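Local coordinates for lysine-sensitive aspartokinase 3 (Escherichia coli, PDB 2J0W), which phosphorylates L-aspartate with ATP in the first step of lysine biosynthesis from aspartate and is feedback-inhibited by lysine, at residues E405-M417 with F429-L443. Residues are numbered along the deposited sequence; the frame is centred on the assembly and turned at random.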
ATOM      1  N   GLU A 405      -2.696  20.000   8.263  1.00 80.25           N
ATOM      2  CA  GLU A 405      -3.658  20.714   7.445  1.00 80.13           C
ATOM      3  C   GLU A 405      -4.902  19.893   7.111  1.00 79.82           C
ATOM      4  O   GLU A 405      -6.016  20.419   7.126  1.00 80.09           O
ATOM      5  CB  GLU A 405      -2.979  21.181   6.158  1.00 78.73           C
ATOM      6  CG  GLU A 405      -3.634  22.398   5.534  1.00 96.06           C
ATOM      7  CD  GLU A 405      -3.738  23.563   6.503  1.00104.75           C
ATOM      8  OE1 GLU A 405      -4.536  23.474   7.464  1.00104.91           O
ATOM      9  OE2 GLU A 405      -3.017  24.565   6.304  1.00109.19           O
ATOM     10  N   VAL A 406      -4.710  18.608   6.821  1.00 77.54           N
ATOM     11  CA  VAL A 406      -5.814  17.721   6.467  1.00 75.98           C
ATOM     12  C   VAL A 406      -6.558  17.104   7.644  1.00 77.75           C
ATOM     13  O   VAL A 406      -7.786  17.050   7.647  1.00 78.02           O
ATOM     14  CB  VAL A 406      -5.336  16.546   5.571  1.00 72.13           C
ATOM     15  CG1 VAL A 406      -6.407  15.459   5.529  1.00 69.76           C
ATOM     16  CG2 VAL A 406      -5.045  17.029   4.157  1.00 61.25           C
ATOM     17  N   PHE A 407      -5.817  16.637   8.640  1.00 79.19           N
ATOM     18  CA  PHE A 407      -6.428  15.972   9.781  1.00 77.44           C
ATOM     19  C   PHE A 407      -6.669  16.841  11.009  1.00 78.01           C
ATOM     20  O   PHE A 407      -7.028  16.329  12.069  1.00 78.16           O
ATOM     21  CB  PHE A 407      -5.587  14.746  10.150  1.00 75.32           C
ATOM     22  CG  PHE A 407      -5.312  13.831   8.985  1.00 72.69           C
ATOM     23  CD1 PHE A 407      -4.280  14.098   8.094  1.00 75.91           C
ATOM     24  CD2 PHE A 407      -6.119  12.733   8.751  1.00 72.33           C
ATOM     25  CE1 PHE A 407      -4.063  13.283   6.986  1.00 77.94           C
ATOM     26  CE2 PHE A 407      -5.911  11.912   7.647  1.00 78.73           C
ATOM     27  CZ  PHE A 407      -4.882  12.186   6.763  1.00 79.36           C
ATOM     28  N   GLY A 408      -6.489  18.152  10.864  1.00 78.70           N
ATOM     29  CA  GLY A 408      -6.705  19.053  11.981  1.00 79.99           C
ATOM     30  C   GLY A 408      -8.181  19.245  12.283  1.00 81.73           C
ATOM     31  O   GLY A 408      -8.577  19.510  13.426  1.00 80.07           O
ATOM     32  N   VAL A 409      -8.998  19.080  11.247  1.00 81.46           N
ATOM     33  CA  VAL A 409     -10.442  19.252  11.350  1.00 81.58           C
ATOM     34  C   VAL A 409     -11.230  17.962  11.566  1.00 81.94           C
ATOM     35  O   VAL A 409     -12.380  17.992  12.011  1.00 82.23           O
ATOM     36  CB  VAL A 409     -10.991  19.891  10.074  1.00 81.95           C
ATOM     37  CG1 VAL A 409     -12.369  20.460  10.333  1.00 85.17           C
ATOM     38  CG2 VAL A 409     -10.031  20.951   9.576  1.00 83.91           C
ATOM     39  N   LEU A 410     -10.604  16.833  11.254  1.00 82.63           N
ATOM     40  CA  LEU A 410     -11.246  15.526  11.346  1.00 81.40           C
ATOM     41  C   LEU A 410     -11.162  14.827  12.689  1.00 82.52           C
ATOM     42  O   LEU A 410     -11.427  13.631  12.782  1.00 82.72           O
ATOM     43  CB  LEU A 410     -10.657  14.630  10.262  1.00 78.57           C
ATOM     44  CG  LEU A 410     -10.493  15.432   8.966  1.00 75.96           C
ATOM     45  CD1 LEU A 410      -9.805  14.611   7.896  1.00 79.78           C
ATOM     46  CD2 LEU A 410     -11.858  15.891   8.500  1.00 71.55           C
ATOM     47  N   GLU A 411     -10.803  15.575  13.726  1.00 84.75           N
ATOM     48  CA  GLU A 411     -10.676  15.014  15.068  1.00 85.54           C
ATOM     49  C   GLU A 411     -11.888  14.186  15.453  1.00 85.77           C
ATOM     50  O   GLU A 411     -11.755  13.054  15.913  1.00 87.51           O
ATOM     51  CB  GLU A 411     -10.469  16.125  16.098  1.00 84.30           C
ATOM     52  CG  GLU A 411     -10.637  15.669  17.539  1.00 85.98           C
ATOM     53  CD  GLU A 411     -10.373  16.776  18.531  1.00 92.81           C
ATOM     54  OE1 GLU A 411     -10.504  17.961  18.150  1.00 96.78           O
ATOM     55  OE2 GLU A 411     -10.051  16.460  19.694  1.00 92.73           O
ATOM     56  N   PRO A 412     -13.089  14.744  15.268  1.00 85.89           N
ATOM     57  CA  PRO A 412     -14.342  14.060  15.597  1.00 88.51           C
ATOM     58  C   PRO A 412     -14.695  12.809  14.770  1.00 89.81           C
ATOM     59  O   PRO A 412     -15.742  12.195  14.997  1.00 91.62           O
ATOM     60  CB  PRO A 412     -15.378  15.171  15.427  1.00 89.12           C
ATOM     61  CG  PRO A 412     -14.784  16.009  14.326  1.00 88.73           C
ATOM     62  CD  PRO A 412     -13.355  16.109  14.775  1.00 85.45           C
ATOM     63  N   PHE A 413     -13.825  12.421  13.838  1.00 87.25           N
ATOM     64  CA  PHE A 413     -14.109  11.272  12.980  1.00 82.75           C
ATOM     65  C   PHE A 413     -13.217  10.044  13.077  1.00 79.92           C
ATOM     66  O   PHE A 413     -12.194  10.039  13.757  1.00 80.66           O
ATOM     67  CB  PHE A 413     -14.127  11.724  11.525  1.00 77.45           C
ATOM     68  CG  PHE A 413     -15.036  12.876  11.264  1.00 78.37           C
ATOM     69  CD1 PHE A 413     -14.532  14.063  10.744  1.00 81.44           C
ATOM     70  CD2 PHE A 413     -16.400  12.776  11.519  1.00 79.90           C
ATOM     71  CE1 PHE A 413     -15.371  15.138  10.477  1.00 82.04           C
ATOM     72  CE2 PHE A 413     -17.248  13.847  11.255  1.00 86.82           C
ATOM     73  CZ  PHE A 413     -16.728  15.034  10.730  1.00 85.11           C
ATOM     74  N   ASN A 414     -13.621   8.994  12.371  1.00 76.40           N
ATOM     75  CA  ASN A 414     -12.847   7.769  12.352  1.00 72.86           C
ATOM     76  C   ASN A 414     -12.174   7.612  11.007  1.00 67.91           C
ATOM     77  O   ASN A 414     -12.825   7.322  10.013  1.00 71.28           O
ATOM     78  CB  ASN A 414     -13.734   6.548  12.590  1.00 71.67           C
ATOM     79  CG  ASN A 414     -12.995   5.241  12.334  1.00 72.46           C
ATOM     80  OD1 ASN A 414     -12.075   4.875  13.067  1.00 74.59           O
ATOM     81  ND2 ASN A 414     -13.386   4.542  11.277  1.00 71.09           N
ATOM     82  N   ILE A 415     -10.873   7.820  10.955  1.00 61.07           N
ATOM     83  CA  ILE A 415     -10.198   7.626   9.696  1.00 59.86           C
ATOM     84  C   ILE A 415      -9.851   6.149   9.687  1.00 61.48           C
ATOM     85  O   ILE A 415      -9.208   5.653  10.612  1.00 65.28           O
ATOM     86  CB  ILE A 415      -8.985   8.504   9.621  1.00 55.13           C
ATOM     87  CG1 ILE A 415      -9.462   9.936   9.858  1.00 54.90           C
ATOM     88  CG2 ILE A 415      -8.290   8.330   8.268  1.00 62.22           C
ATOM     89  CD1 ILE A 415      -8.472  10.993   9.563  1.00 50.56           C
ATOM     90  N   ARG A 416     -10.308   5.447   8.651  1.00 57.24           N
ATOM     91  CA  ARG A 416     -10.109   4.006   8.536  1.00 54.93           C
ATOM     92  C   ARG A 416      -8.912   3.560   7.713  1.00 52.79           C
ATOM     93  O   ARG A 416      -8.388   2.450   7.894  1.00 50.39           O
ATOM     94  CB  ARG A 416     -11.363   3.374   7.938  1.00 57.17           C
ATOM     95  CG  ARG A 416     -11.257   1.871   7.729  1.00 56.27           C
ATOM     96  CD  ARG A 416     -11.264   1.117   9.048  1.00 56.32           C
ATOM     97  NE  ARG A 416     -11.173  -0.326   8.835  1.00 67.24           N
ATOM     98  CZ  ARG A 416     -10.034  -0.990   8.649  1.00 65.45           C
ATOM     99  NH1 ARG A 416      -8.876  -0.343   8.660  1.00 69.02           N
ATOM    100  NH2 ARG A 416     -10.057  -2.298   8.430  1.00 59.87           N
ATOM    101  N   MET A 417      -8.484   4.414   6.800  1.00 47.73           N
ATOM    102  CA  MET A 417      -7.381   4.052   5.937  1.00 48.94           C
ATOM    103  C   MET A 417      -6.764   5.327   5.417  1.00 51.69           C
ATOM    104  O   MET A 417      -7.470   6.285   5.114  1.00 54.73           O
ATOM    105  CB  MET A 417      -7.909   3.208   4.770  1.00 38.12           C
ATOM    106  CG  MET A 417      -6.868   2.566   3.875  1.00 43.60           C
ATOM    107  SD  MET A 417      -6.141   3.715   2.697  1.00 51.93           S
ATOM    108  CE  MET A 417      -7.568   4.259   1.835  1.00 54.80           C
ATOM    109  N   PHE A 429      -8.062   8.911   1.788  1.00 51.90           N
ATOM    110  CA  PHE A 429      -8.376   8.213   3.011  1.00 53.07           C
ATOM    111  C   PHE A 429      -9.853   7.859   3.078  1.00 54.26           C
ATOM    112  O   PHE A 429     -10.682   8.465   2.402  1.00 57.37           O
ATOM    113  CB  PHE A 429      -7.938   9.036   4.220  1.00 54.32           C
ATOM    114  CG  PHE A 429      -8.604  10.364   4.333  1.00 53.37           C
ATOM    115  CD1 PHE A 429      -9.725  10.527   5.140  1.00 55.09           C
ATOM    116  CD2 PHE A 429      -8.086  11.468   3.675  1.00 53.35           C
ATOM    117  CE1 PHE A 429     -10.321  11.785   5.297  1.00 51.95           C
ATOM    118  CE2 PHE A 429      -8.670  12.730   3.822  1.00 50.57           C
ATOM    119  CZ  PHE A 429      -9.787  12.889   4.635  1.00 52.68           C
ATOM    120  N   LEU A 430     -10.168   6.847   3.874  1.00 53.01           N
ATOM    121  CA  LEU A 430     -11.536   6.401   4.029  1.00 55.87           C
ATOM    122  C   LEU A 430     -12.131   6.932   5.321  1.00 57.57           C
ATOM    123  O   LEU A 430     -11.409   7.297   6.251  1.00 59.14           O
ATOM    124  CB  LEU A 430     -11.604   4.862   4.025  1.00 53.30           C
ATOM    125  CG  LEU A 430     -11.067   4.137   2.779  1.00 50.28           C
ATOM    126  CD1 LEU A 430     -11.381   2.642   2.874  1.00 47.12           C
ATOM    127  CD2 LEU A 430     -11.690   4.725   1.512  1.00 48.46           C
ATOM    128  N   VAL A 431     -13.459   6.985   5.351  1.00 57.91           N
ATOM    129  CA  VAL A 431     -14.228   7.422   6.514  1.00 58.20           C
ATOM    130  C   VAL A 431     -15.601   6.779   6.356  1.00 57.11           C
ATOM    131  O   VAL A 431     -16.056   6.549   5.236  1.00 58.11           O
ATOM    132  CB  VAL A 431     -14.394   8.967   6.574  1.00 59.04           C
ATOM    133  CG1 VAL A 431     -13.032   9.638   6.584  1.00 64.72           C
ATOM    134  CG2 VAL A 431     -15.212   9.462   5.396  1.00 59.79           C
ATOM    135  N   PRO A 432     -16.271   6.454   7.466  1.00 55.88           N
ATOM    136  CA  PRO A 432     -17.590   5.838   7.317  1.00 55.94           C
ATOM    137  C   PRO A 432     -18.516   6.686   6.440  1.00 57.63           C
ATOM    138  O   PRO A 432     -18.549   7.910   6.559  1.00 56.13           O
ATOM    139  CB  PRO A 432     -18.075   5.707   8.762  1.00 59.10           C
ATOM    140  CG  PRO A 432     -17.341   6.815   9.470  1.00 68.38           C
ATOM    141  CD  PRO A 432     -15.965   6.717   8.878  1.00 59.24           C
ATOM    142  N   GLY A 433     -19.251   6.017   5.554  1.00 60.77           N
ATOM    143  CA  GLY A 433     -20.165   6.689   4.646  1.00 62.25           C
ATOM    144  C   GLY A 433     -20.955   7.881   5.172  1.00 63.20           C
ATOM    145  O   GLY A 433     -20.868   8.972   4.609  1.00 64.12           O
ATOM    146  N   GLU A 434     -21.724   7.692   6.241  1.00 62.50           N
ATOM    147  CA  GLU A 434     -22.544   8.773   6.798  1.00 64.38           C
ATOM    148  C   GLU A 434     -21.833  10.082   7.154  1.00 62.18           C
ATOM    149  O   GLU A 434     -22.453  11.147   7.128  1.00 61.67           O
ATOM    150  CB  GLU A 434     -23.322   8.280   8.027  1.00 67.15           C
ATOM    151  CG  GLU A 434     -22.503   7.480   9.020  1.00 81.30           C
ATOM    152  CD  GLU A 434     -22.191   6.079   8.513  1.00 96.46           C
ATOM    153  OE1 GLU A 434     -21.004   5.781   8.243  1.00 96.91           O
ATOM    154  OE2 GLU A 434     -23.140   5.275   8.377  1.00101.06           O
ATOM    155  N   ASP A 435     -20.550  10.014   7.490  1.00 60.95           N
ATOM    156  CA  ASP A 435     -19.800  11.220   7.851  1.00 64.41           C
ATOM    157  C   ASP A 435     -19.094  11.815   6.625  1.00 65.50           C
ATOM    158  O   ASP A 435     -18.489  12.890   6.697  1.00 64.97           O
ATOM    159  CB  ASP A 435     -18.749  10.897   8.926  1.00 68.39           C
ATOM    160  CG  ASP A 435     -19.350  10.289  10.189  1.00 72.01           C
ATOM    161  OD1 ASP A 435     -18.574   9.838  11.059  1.00 68.20           O
ATOM    162  OD2 ASP A 435     -20.592  10.266  10.315  1.00 80.30           O
ATOM    163  N   ALA A 436     -19.186  11.110   5.502  1.00 64.62           N
ATOM    164  CA  ALA A 436     -18.540  11.518   4.261  1.00 65.37           C
ATOM    165  C   ALA A 436     -18.599  13.001   3.878  1.00 66.13           C
ATOM    166  O   ALA A 436     -17.569  13.674   3.816  1.00 64.51           O
ATOM    167  CB  ALA A 436     -19.072  10.672   3.113  1.00 65.88           C
ATOM    168  N   GLU A 437     -19.794  13.515   3.613  1.00 68.82           N
ATOM    169  CA  GLU A 437     -19.916  14.909   3.202  1.00 71.42           C
ATOM    170  C   GLU A 437     -19.496  15.946   4.242  1.00 72.25           C
ATOM    171  O   GLU A 437     -18.848  16.939   3.891  1.00 71.88           O
ATOM    172  CB  GLU A 437     -21.339  15.186   2.713  1.00 71.59           C
ATOM    173  CG  GLU A 437     -21.733  14.334   1.523  1.00 67.54           C
ATOM    174  CD  GLU A 437     -23.051  14.742   0.911  1.00 69.98           C
ATOM    175  OE1 GLU A 437     -24.003  15.028   1.671  1.00 80.52           O
ATOM    176  OE2 GLU A 437     -23.146  14.763  -0.332  1.00 65.40           O
ATOM    177  N   GLN A 438     -19.849  15.731   5.509  1.00 71.65           N
ATOM    178  CA  GLN A 438     -19.466  16.686   6.549  1.00 72.95           C
ATOM    179  C   GLN A 438     -17.935  16.855   6.560  1.00 72.11           C
ATOM    180  O   GLN A 438     -17.415  17.939   6.851  1.00 73.07           O
ATOM    181  CB  GLN A 438     -19.958  16.228   7.927  1.00 72.44           C
ATOM    182  CG  GLN A 438     -19.787  17.305   8.990  1.00 78.32           C
ATOM    183  CD  GLN A 438     -20.028  16.809  10.408  1.00 82.87           C
ATOM    184  OE1 GLN A 438     -19.871  17.558  11.373  1.00 82.68           O
ATOM    185  NE2 GLN A 438     -20.401  15.545  10.539  1.00 83.94           N
ATOM    186  N   VAL A 439     -17.219  15.783   6.234  1.00 67.21           N
ATOM    187  CA  VAL A 439     -15.769  15.833   6.176  1.00 63.43           C
ATOM    188  C   VAL A 439     -15.354  16.703   4.989  1.00 62.29           C
ATOM    189  O   VAL A 439     -14.547  17.619   5.131  1.00 62.77           O
ATOM    190  CB  VAL A 439     -15.175  14.415   6.011  1.00 65.65           C
ATOM    191  CG1 VAL A 439     -13.679  14.491   5.717  1.00 57.72           C
ATOM    192  CG2 VAL A 439     -15.417  13.610   7.276  1.00 64.99           C
ATOM    193  N   VAL A 440     -15.918  16.420   3.820  1.00 60.83           N
ATOM    194  CA  VAL A 440     -15.597  17.184   2.619  1.00 64.06           C
ATOM    195  C   VAL A 440     -15.795  18.673   2.859  1.00 66.39           C
ATOM    196  O   VAL A 440     -15.024  19.513   2.383  1.00 64.06           O
ATOM    197  CB  VAL A 440     -16.487  16.757   1.456  1.00 60.70           C
ATOM    198  CG1 VAL A 440     -16.181  17.589   0.226  1.00 46.46           C
ATOM    199  CG2 VAL A 440     -16.268  15.289   1.185  1.00 65.46           C
ATOM    200  N   GLN A 441     -16.844  18.989   3.606  1.00 67.26           N
ATOM    201  CA  GLN A 441     -17.163  20.367   3.924  1.00 69.70           C
ATOM    202  C   GLN A 441     -16.119  20.921   4.887  1.00 69.17           C
ATOM    203  O   GLN A 441     -15.490  21.943   4.607  1.00 67.70           O
ATOM    204  CB  GLN A 441     -18.562  20.437   4.543  1.00 75.11           C
ATOM    205  CG  GLN A 441     -19.692  20.168   3.550  1.00 75.64           C
ATOM    206  CD  GLN A 441     -20.936  19.590   4.207  1.00 79.28           C
ATOM    207  OE1 GLN A 441     -21.972  19.435   3.564  1.00 76.80           O
ATOM    208  NE2 GLN A 441     -20.835  19.259   5.493  1.00 78.66           N
ATOM    209  N   LYS A 442     -15.914  20.237   6.007  1.00 67.66           N
ATOM    210  CA  LYS A 442     -14.937  20.710   6.964  1.00 70.60           C
ATOM    211  C   LYS A 442     -13.589  21.007   6.328  1.00 72.55           C
ATOM    212  O   LYS A 442     -13.015  22.063   6.583  1.00 76.97           O
ATOM    213  CB  LYS A 442     -14.772  19.713   8.104  1.00 74.74           C
ATOM    214  CG  LYS A 442     -15.917  19.744   9.104  1.00 87.97           C
ATOM    215  CD  LYS A 442     -16.084  21.133   9.722  1.00 99.86           C
ATOM    216  CE  LYS A 442     -17.264  21.167  10.688  1.00106.39           C
ATOM    217  NZ  LYS A 442     -17.182  20.074  11.709  1.00106.24           N
ATOM    218  N   LEU A 443     -13.084  20.095   5.499  1.00 72.20           N
ATOM    219  CA  LEU A 443     -11.791  20.293   4.836  1.00 72.59           C
ATOM    220  C   LEU A 443     -11.787  21.515   3.939  1.00 71.44           C
ATOM    221  O   LEU A 443     -11.037  22.466   4.147  1.00 70.99           O
ATOM    222  CB  LEU A 443     -11.432  19.083   3.977  1.00 75.58           C
ATOM    223  CG  LEU A 443     -11.154  17.741   4.641  1.00 80.38           C
ATOM    224  CD1 LEU A 443     -10.825  16.749   3.547  1.00 81.68           C
ATOM    225  CD2 LEU A 443     -10.000  17.853   5.622  1.00 82.92           C
TER
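Phe413 lies over helix 436-448, with CG beside the backbone N (chi1 -53°), which lays the ring across Val439. CB leads to CG and CD1, which with CE1 lie under Val439 CG2; CE1 comes nearest that methyl, at 3.5 Å. Val439 CG2 thus makes a CH-pi contact over one face, 3.8 Å from the ring centroid and 22° off the normal. Along the far edge, CD2 meets Asp435 OD1 obliquely, CE2 reaches Asp435 CB, and CE2 and CZ meet the Gln438 amide near the ring plane, the two planes 84° apart. Pro412 CG lies over the rim of the opposite face. Leu410, which opens the type I turn ending at Phe413, splits its methyls: CD2 touches Val439 CG1 at 3.6 Å, whereas CD1 reaches Phe429 CZ at 3.7 Å. Val409 CG1 presses on the aliphatic part of Lys442, 3.4 Å from its CB. Beyond the turn, Arg416 N hydrogen-bonds to Leu430 O (3.2 Å) from above the carbonyl plane, and Leu430 N to Met417 O. The Arg416 guanidinium turns away, to a salt bridge with Glu383 and a hydrogen bond to Gly421 O of the second subunit. In this ACT domain, within the region required for homodimerization, apolar contacts join the loop after helix 402-407 to helix 436-448, and two backbone hydrogen bonds tie 416-417 to strand 426-432, so cohesion between the segments depends little on charged side chains.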